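Local atomic coordinates of cycloalternan-forming enzyme (Listeria monocytogenes serovar 1/2a, PDB entry 5F7U), a protein that belongs to glycoside hydrolase family 31, joining a TIM-barrel domain to several beta-rich domains and carrying bound glycan and magnesium ions. Residues L159-S164 with Y203-H208; L214-Y219 with D317-V322. The protein carries 1 engineered substitution. All blocks are in the same frame, centred on the assembly; numbering follows the deposited sequence.

Contact 1: L159-S164 with Y203-H208; sequences LRMELS and YRMEVH
M205 meets M161 and L159 in the buried interior of the galactose mutarotase-like beta domain that precedes the TIM barrel in family 31 glycoside hydrolases. Strands 159-164 and 203-208 run nearly antiparallel, at 163°, but their axes stay 11.2 Å apart, so they do not pair and meet through side chains alone. Y203 turns its ring along the inner side, where its hydroxyl hydrogen-bonds E218. R204 faces the other way: its NH1 bridges to OE2 of E206 at 2.8 Å, taking the lone pair that points away from the other carboxylate oxygen, while its NE bonds the backbone oxygen of E218. M205 buries more surface here than any other residue. With CG anti to the backbone N (chi1 -179°) its chain runs straight out from the strand and bends only at the last torsion, bringing CE to 3.7 Å from SD of M161. The M161 chain is folded at chi2 and chi3, and the two thioethers meet tip to tip, CE of M161 lying 3.9 Å from SD of M205. L159 slides past M205 in the opposite direction, its CD2 4.1 Å from the M205 sulfur. L151 of strand 148-153 touches both methionines, and M161 also reaches Y335 and V337. E206, on the same face of the strand as R204, holds H208 as well: NE2 of the H208 imidazole meets E206 OE1 at 2.8 Å almost in the ring plane, and ND1 bonds the carbonyl of G212, so both ring nitrogens are engaged and the ring's rotation is fixed. V207 returns to the inner side and, like L159, packs on I196; its CG2 lies 4.3 Å from CD2 of L159.

Contact 2: L214-Y219 with D317-V322; sequences LLTSEY and DKYSFV
Y219 and D317 form the shortest bond between the two segments, the tyrosine OH donating to OD1 at 2.6 Å, in what is probably the galactose mutarotase-like beta domain of this family 31 protein. The hydroxyl comes in on the syn side of OD1, 23° out of the carboxylate plane, and the ring and carboxylate planes stand nearly perpendicular. The second bond lies deeper: OH of Y319 donates to OG1 of T216 at 3.0 Å. T216 holds OG1 anti to the backbone N, which swings the oxygen to the edge of the Y319 ring; a weak hydrogen bond joins the same oxygen to Y297. K318 then lays its chain across one face of the Y219 ring. K318 CE sits 3.5 Å from the centroid of the Y219 ring and 8° off the normal, a CH-pi contact over the middle of the ring. A bend at chi3 (-67°) keeps the ammonium over that face too, and K318 NZ lies 4.4 Å from the Y219 ring centroid in a cation-pi interaction. Y219 is therefore gripped at its hydroxyl by D317 and on its face by K318, although all three residues are partly exposed. The segments approach at a steep angle, and strand 235-243 lies between them in the sheet, pairing with both 214-229 and 318-327. On its other side the first segment pairs with 203-209, where L215 and T216 both face V207 in a classic beta bulge. Y319 stacks on F242 and meets F250 and F291 edge-to-face, so its ring belongs to an aromatic cluster while its hydroxyl reaches T216. D317 O touches the edge of the Y219 ring, in the ring plane and 3.4 Å from Y219 CE1.

Contact 1 closes before contact 2 opens, and their centres are 11 Å apart on the same side of the chain's centre. Strands 203-209 and 214-229 follow each other in the chain and pair antiparallel, so the second partner of contact 1 and the first of contact 2 are neighbours in the sheet. Besides backbone bonds such as V207 O to L215 N, the carboxylate of E218 ties the two, accepting a bond from the backbone N of M205. Y335 of strand 333-338, which touches M161 in contact 1, also meets F321 edge-to-face. The two contacts thus link strands far apart in sequence within what is probably one mutarotase-like beta domain.

Contact 1: L159-S164 with Y203-H208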
loop_
_atom_site.group_PDB
_atom_site.type_symbol
_atom_site.label_atom_id
_atom_site.label_comp_id
_atom_site.label_asym_id
_atom_site.label_seq_id
_atom_site.Cartn_x
_atom_site.Cartn_y
_atom_site.Cartn_z
ATOM N N LEU A 159 -12.792 -10.265 17.620
ATOM C CA LEU A 159 -13.936 -11.177 17.711
ATOM C C LEU A 159 -14.142 -11.899 16.391
ATOM O O LEU A 159 -14.128 -11.269 15.342
ATOM C CB LEU A 159 -15.190 -10.389 18.085
ATOM C CG LEU A 159 -16.548 -11.103 18.057
ATOM C CD1 LEU A 159 -16.645 -12.124 19.188
ATOM C CD2 LEU A 159 -17.678 -10.087 18.152
ATOM N N ARG A 160 -14.346 -13.208 16.452
ATOM C CA ARG A 160 -14.623 -14.008 15.259
ATOM C C ARG A 160 -16.055 -14.523 15.321
ATOM O O ARG A 160 -16.470 -15.101 16.323
ATOM C CB ARG A 160 -13.661 -15.203 15.186
ATOM C CG ARG A 160 -13.726 -15.966 13.875
ATOM C CD ARG A 160 -12.852 -17.190 14.001
ATOM N NE ARG A 160 -12.694 -17.885 12.737
ATOM C CZ ARG A 160 -11.873 -18.920 12.574
ATOM N NH1 ARG A 160 -11.146 -19.378 13.606
ATOM N NH2 ARG A 160 -11.757 -19.479 11.372
ATOM N N MET A 161 -16.797 -14.336 14.233
ATOM C CA MET A 161 -18.154 -14.869 14.092
ATOM C C MET A 161 -18.197 -15.955 13.044
ATOM O O MET A 161 -17.713 -15.744 11.947
ATOM C CB MET A 161 -19.089 -13.766 13.601
ATOM C CG MET A 161 -19.927 -13.152 14.676
ATOM S SD MET A 161 -18.902 -12.135 15.714
ATOM C CE MET A 161 -18.739 -10.723 14.599
ATOM N N GLU A 162 -18.817 -17.092 13.379
ATOM C CA GLU A 162 -18.920 -18.189 12.430
ATOM C C GLU A 162 -20.363 -18.646 12.422
ATOM O O GLU A 162 -20.904 -19.073 13.460
ATOM C CB GLU A 162 -17.974 -19.334 12.787
ATOM C CG GLU A 162 -16.501 -18.986 12.584
ATOM C CD GLU A 162 -15.600 -20.062 13.144
ATOM O OE1 GLU A 162 -15.353 -20.087 14.373
ATOM O OE2 GLU A 162 -15.169 -20.900 12.343
ATOM N N LEU A 163 -21.011 -18.485 11.271
ATOM C CA LEU A 163 -22.436 -18.820 11.175
ATOM C C LEU A 163 -22.594 -20.117 10.387
ATOM O O LEU A 163 -22.088 -20.226 9.255
ATOM C CB LEU A 163 -23.205 -17.686 10.482
ATOM C CG LEU A 163 -24.683 -18.004 10.201
ATOM C CD1 LEU A 163 -25.534 -17.966 11.485
ATOM C CD2 LEU A 163 -25.210 -17.044 9.139
ATOM N N SER A 164 -23.314 -21.068 10.991
ATOM C CA SER A 164 -23.744 -22.316 10.342
ATOM C C SER A 164 -25.275 -22.263 10.184
ATOM O O SER A 164 -25.994 -22.523 11.159
ATOM C CB SER A 164 -23.369 -23.517 11.247
ATOM O OG SER A 164 -23.828 -24.749 10.698
ATOM N N TYR A 203 -32.530 -10.903 17.289
ATOM C CA TYR A 203 -31.076 -10.955 17.381
ATOM C C TYR A 203 -30.478 -9.671 16.799
ATOM O O TYR A 203 -30.832 -9.280 15.702
ATOM C CB TYR A 203 -30.507 -12.183 16.653
ATOM C CG TYR A 203 -29.054 -11.996 16.288
ATOM C CD1 TYR A 203 -28.053 -12.100 17.268
ATOM C CD2 TYR A 203 -28.682 -11.643 14.978
ATOM C CE1 TYR A 203 -26.713 -11.881 16.938
ATOM C CE2 TYR A 203 -27.336 -11.425 14.642
ATOM C CZ TYR A 203 -26.366 -11.538 15.632
ATOM O OH TYR A 203 -25.044 -11.306 15.329
ATOM N N ARG A 204 -29.596 -9.022 17.557
ATOM C CA ARG A 204 -28.839 -7.868 17.057
ATOM C C ARG A 204 -27.598 -7.684 17.900
ATOM O O ARG A 204 -27.685 -7.579 19.141
ATOM C CB ARG A 204 -29.697 -6.587 17.087
ATOM C CG ARG A 204 -29.001 -5.403 16.447
ATOM C CD ARG A 204 -29.892 -4.167 16.425
ATOM N NE ARG A 204 -29.048 -3.055 15.987
ATOM C CZ ARG A 204 -28.465 -2.184 16.805
ATOM N NH1 ARG A 204 -28.694 -2.229 18.121
ATOM N NH2 ARG A 204 -27.689 -1.235 16.288
ATOM N N MET A 205 -26.446 -7.634 17.226
ATOM C CA MET A 205 -25.153 -7.476 17.889
ATOM C C MET A 205 -24.643 -6.036 17.812
ATOM O O MET A 205 -24.687 -5.421 16.746
ATOM C CB MET A 205 -24.116 -8.388 17.225
ATOM C CG MET A 205 -22.735 -8.311 17.857
ATOM S SD MET A 205 -21.504 -9.287 16.993
ATOM C CE MET A 205 -22.053 -10.955 17.345
ATOM N N GLU A 206 -24.159 -5.534 18.944
ATOM C CA GLU A 206 -23.339 -4.322 18.993
ATOM C C GLU A 206 -21.969 -4.674 19.526
ATOM O O GLU A 206 -21.855 -5.351 20.555
ATOM C CB GLU A 206 -23.946 -3.275 19.932
ATOM C CG GLU A 206 -25.311 -2.756 19.518
ATOM C CD GLU A 206 -25.918 -1.748 20.494
ATOM O OE1 GLU A 206 -25.342 -1.459 21.569
ATOM O OE2 GLU A 206 -27.024 -1.269 20.195
ATOM N N VAL A 207 -20.937 -4.143 18.877
ATOM C CA VAL A 207 -19.565 -4.355 19.328
ATOM C C VAL A 207 -19.093 -3.043 19.957
ATOM O O VAL A 207 -19.067 -2.012 19.307
ATOM C CB VAL A 207 -18.653 -4.789 18.155
ATOM C CG1 VAL A 207 -17.217 -4.947 18.619
ATOM C CG2 VAL A 207 -19.152 -6.121 17.586
ATOM N N HIS A 208 -18.747 -3.104 21.237
ATOM C CA HIS A 208 -18.266 -1.956 21.969
ATOM C C HIS A 208 -16.839 -2.234 22.447
ATOM O O HIS A 208 -16.424 -3.397 22.615
ATOM C CB HIS A 208 -19.137 -1.696 23.219
ATOM C CG HIS A 208 -20.565 -1.345 22.925
ATOM N ND1 HIS A 208 -21.059 -0.070 23.082
ATOM C CD2 HIS A 208 -21.612 -2.103 22.516
ATOM C CE1 HIS A 208 -22.345 -0.048 22.769
ATOM N NE2 HIS A 208 -22.708 -1.269 22.426
#

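Contact 2: L214-Y219 with D317-V322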
loop_
_atom_site.group_PDB
_atom_site.type_symbol
_atom_site.label_atom_id
_atom_site.label_comp_id
_atom_site.label_asym_id
_atom_site.label_seq_id
_atom_site.Cartn_x
_atom_site.Cartn_y
_atom_site.Cartn_z
ATOM N N LEU A 214 -19.065 2.626 21.366
ATOM C CA LEU A 214 -19.551 1.793 20.261
ATOM C C LEU A 214 -18.541 1.798 19.118
ATOM O O LEU A 214 -18.096 2.869 18.694
ATOM C CB LEU A 214 -20.916 2.280 19.744
ATOM C CG LEU A 214 -21.545 1.497 18.575
ATOM C CD1 LEU A 214 -22.041 0.128 18.992
ATOM C CD2 LEU A 214 -22.692 2.313 17.989
ATOM N N LEU A 215 -18.212 0.601 18.623
ATOM C CA LEU A 215 -17.339 0.452 17.454
ATOM C C LEU A 215 -18.196 0.319 16.212
ATOM O O LEU A 215 -18.126 1.167 15.324
ATOM C CB LEU A 215 -16.382 -0.742 17.616
ATOM C CG LEU A 215 -15.347 -0.610 18.736
ATOM C CD1 LEU A 215 -14.417 -1.821 18.728
ATOM C CD2 LEU A 215 -14.552 0.691 18.643
ATOM N N THR A 216 -19.036 -0.715 16.183
ATOM C CA THR A 216 -20.005 -0.907 15.099
ATOM C C THR A 216 -21.141 -1.791 15.573
ATOM O O THR A 216 -21.065 -2.399 16.646
ATOM C CB THR A 216 -19.351 -1.442 13.787
ATOM O OG1 THR A 216 -20.241 -1.244 12.669
ATOM C CG2 THR A 216 -18.916 -2.911 13.912
ATOM N N SER A 217 -22.195 -1.871 14.781
ATOM C CA SER A 217 -23.345 -2.657 15.200
ATOM C C SER A 217 -24.092 -3.079 13.985
ATOM O O SER A 217 -23.995 -2.438 12.941
ATOM C CB SER A 217 -24.271 -1.834 16.094
ATOM O OG SER A 217 -24.707 -0.659 15.442
ATOM N N GLU A 218 -24.866 -4.146 14.139
ATOM C CA GLU A 218 -25.753 -4.568 13.067
ATOM C C GLU A 218 -26.906 -3.602 12.869
ATOM O O GLU A 218 -27.245 -2.809 13.773
ATOM C CB GLU A 218 -26.244 -5.988 13.332
ATOM C CG GLU A 218 -25.161 -7.043 13.087
ATOM C CD GLU A 218 -25.510 -8.381 13.732
ATOM O OE1 GLU A 218 -26.499 -8.445 14.478
ATOM O OE2 GLU A 218 -24.786 -9.368 13.492
ATOM N N TYR A 219 -27.498 -3.655 11.678
ATOM C CA TYR A 219 -28.576 -2.746 11.328
ATOM C C TYR A 219 -29.765 -2.890 12.292
ATOM O O TYR A 219 -30.029 -3.992 12.785
ATOM C CB TYR A 219 -28.977 -2.884 9.858
ATOM C CG TYR A 219 -29.586 -1.616 9.311
ATOM C CD1 TYR A 219 -28.802 -0.464 9.106
ATOM C CD2 TYR A 219 -30.948 -1.546 9.014
ATOM C CE1 TYR A 219 -29.366 0.715 8.626
ATOM C CE2 TYR A 219 -31.522 -0.371 8.513
ATOM C CZ TYR A 219 -30.731 0.760 8.329
ATOM O OH TYR A 219 -31.293 1.918 7.833
ATOM N N ASP A 317 -27.380 5.063 5.901
ATOM C CA ASP A 317 -26.889 4.678 7.222
ATOM C C ASP A 317 -26.635 3.175 7.341
ATOM O O ASP A 317 -26.563 2.651 8.445
ATOM C CB ASP A 317 -27.855 5.171 8.327
ATOM C CG ASP A 317 -29.195 4.452 8.327
ATOM O OD1 ASP A 317 -29.565 3.802 7.327
ATOM O OD2 ASP A 317 -29.919 4.562 9.342
ATOM N N LYS A 318 -26.472 2.496 6.207
ATOM C CA LYS A 318 -26.275 1.045 6.214
ATOM C C LYS A 318 -25.034 0.655 5.429
ATOM O O LYS A 318 -24.838 1.126 4.310
ATOM C CB LYS A 318 -27.489 0.352 5.581
ATOM C CG LYS A 318 -27.454 -1.182 5.632
ATOM C CD LYS A 318 -28.613 -1.821 4.876
ATOM C CE LYS A 318 -29.941 -1.528 5.542
ATOM N NZ LYS A 318 -31.015 -2.434 5.035
ATOM N N TYR A 319 -24.197 -0.201 6.006
ATOM C CA TYR A 319 -23.232 -0.939 5.170
ATOM C C TYR A 319 -23.438 -2.439 5.250
ATOM O O TYR A 319 -23.905 -2.958 6.262
ATOM C CB TYR A 319 -21.762 -0.539 5.394
ATOM C CG TYR A 319 -21.111 -1.078 6.648
ATOM C CD1 TYR A 319 -20.486 -2.342 6.658
ATOM C CD2 TYR A 319 -21.099 -0.321 7.819
ATOM C CE1 TYR A 319 -19.861 -2.825 7.818
ATOM C CE2 TYR A 319 -20.468 -0.783 8.985
ATOM C CZ TYR A 319 -19.843 -2.034 8.974
ATOM O OH TYR A 319 -19.249 -2.491 10.132
ATOM N N SER A 320 -23.080 -3.134 4.169
ATOM C CA SER A 320 -23.415 -4.550 4.057
ATOM C C SER A 320 -22.296 -5.278 3.362
ATOM O O SER A 320 -21.575 -4.669 2.569
ATOM C CB SER A 320 -24.691 -4.740 3.240
ATOM O OG SER A 320 -25.752 -3.916 3.722
ATOM N N PHE A 321 -22.151 -6.566 3.659
ATOM C CA PHE A 321 -21.393 -7.419 2.758
ATOM C C PHE A 321 -22.286 -8.514 2.225
ATOM O O PHE A 321 -23.181 -8.984 2.909
ATOM C CB PHE A 321 -20.082 -7.954 3.360
ATOM C CG PHE A 321 -20.253 -8.863 4.554
ATOM C CD1 PHE A 321 -20.659 -10.192 4.398
ATOM C CD2 PHE A 321 -19.950 -8.396 5.840
ATOM C CE1 PHE A 321 -20.794 -11.028 5.502
ATOM C CE2 PHE A 321 -20.065 -9.231 6.954
ATOM C CZ PHE A 321 -20.506 -10.546 6.780
ATOM N N VAL A 322 -22.043 -8.882 0.975
ATOM C CA VAL A 322 -22.753 -10.000 0.359
ATOM C C VAL A 322 -21.649 -10.900 -0.157
ATOM O O VAL A 322 -20.844 -10.482 -0.999
ATOM C CB VAL A 322 -23.686 -9.554 -0.788
ATOM C CG1 VAL A 322 -24.415 -10.767 -1.371
ATOM C CG2 VAL A 322 -24.710 -8.557 -0.276
#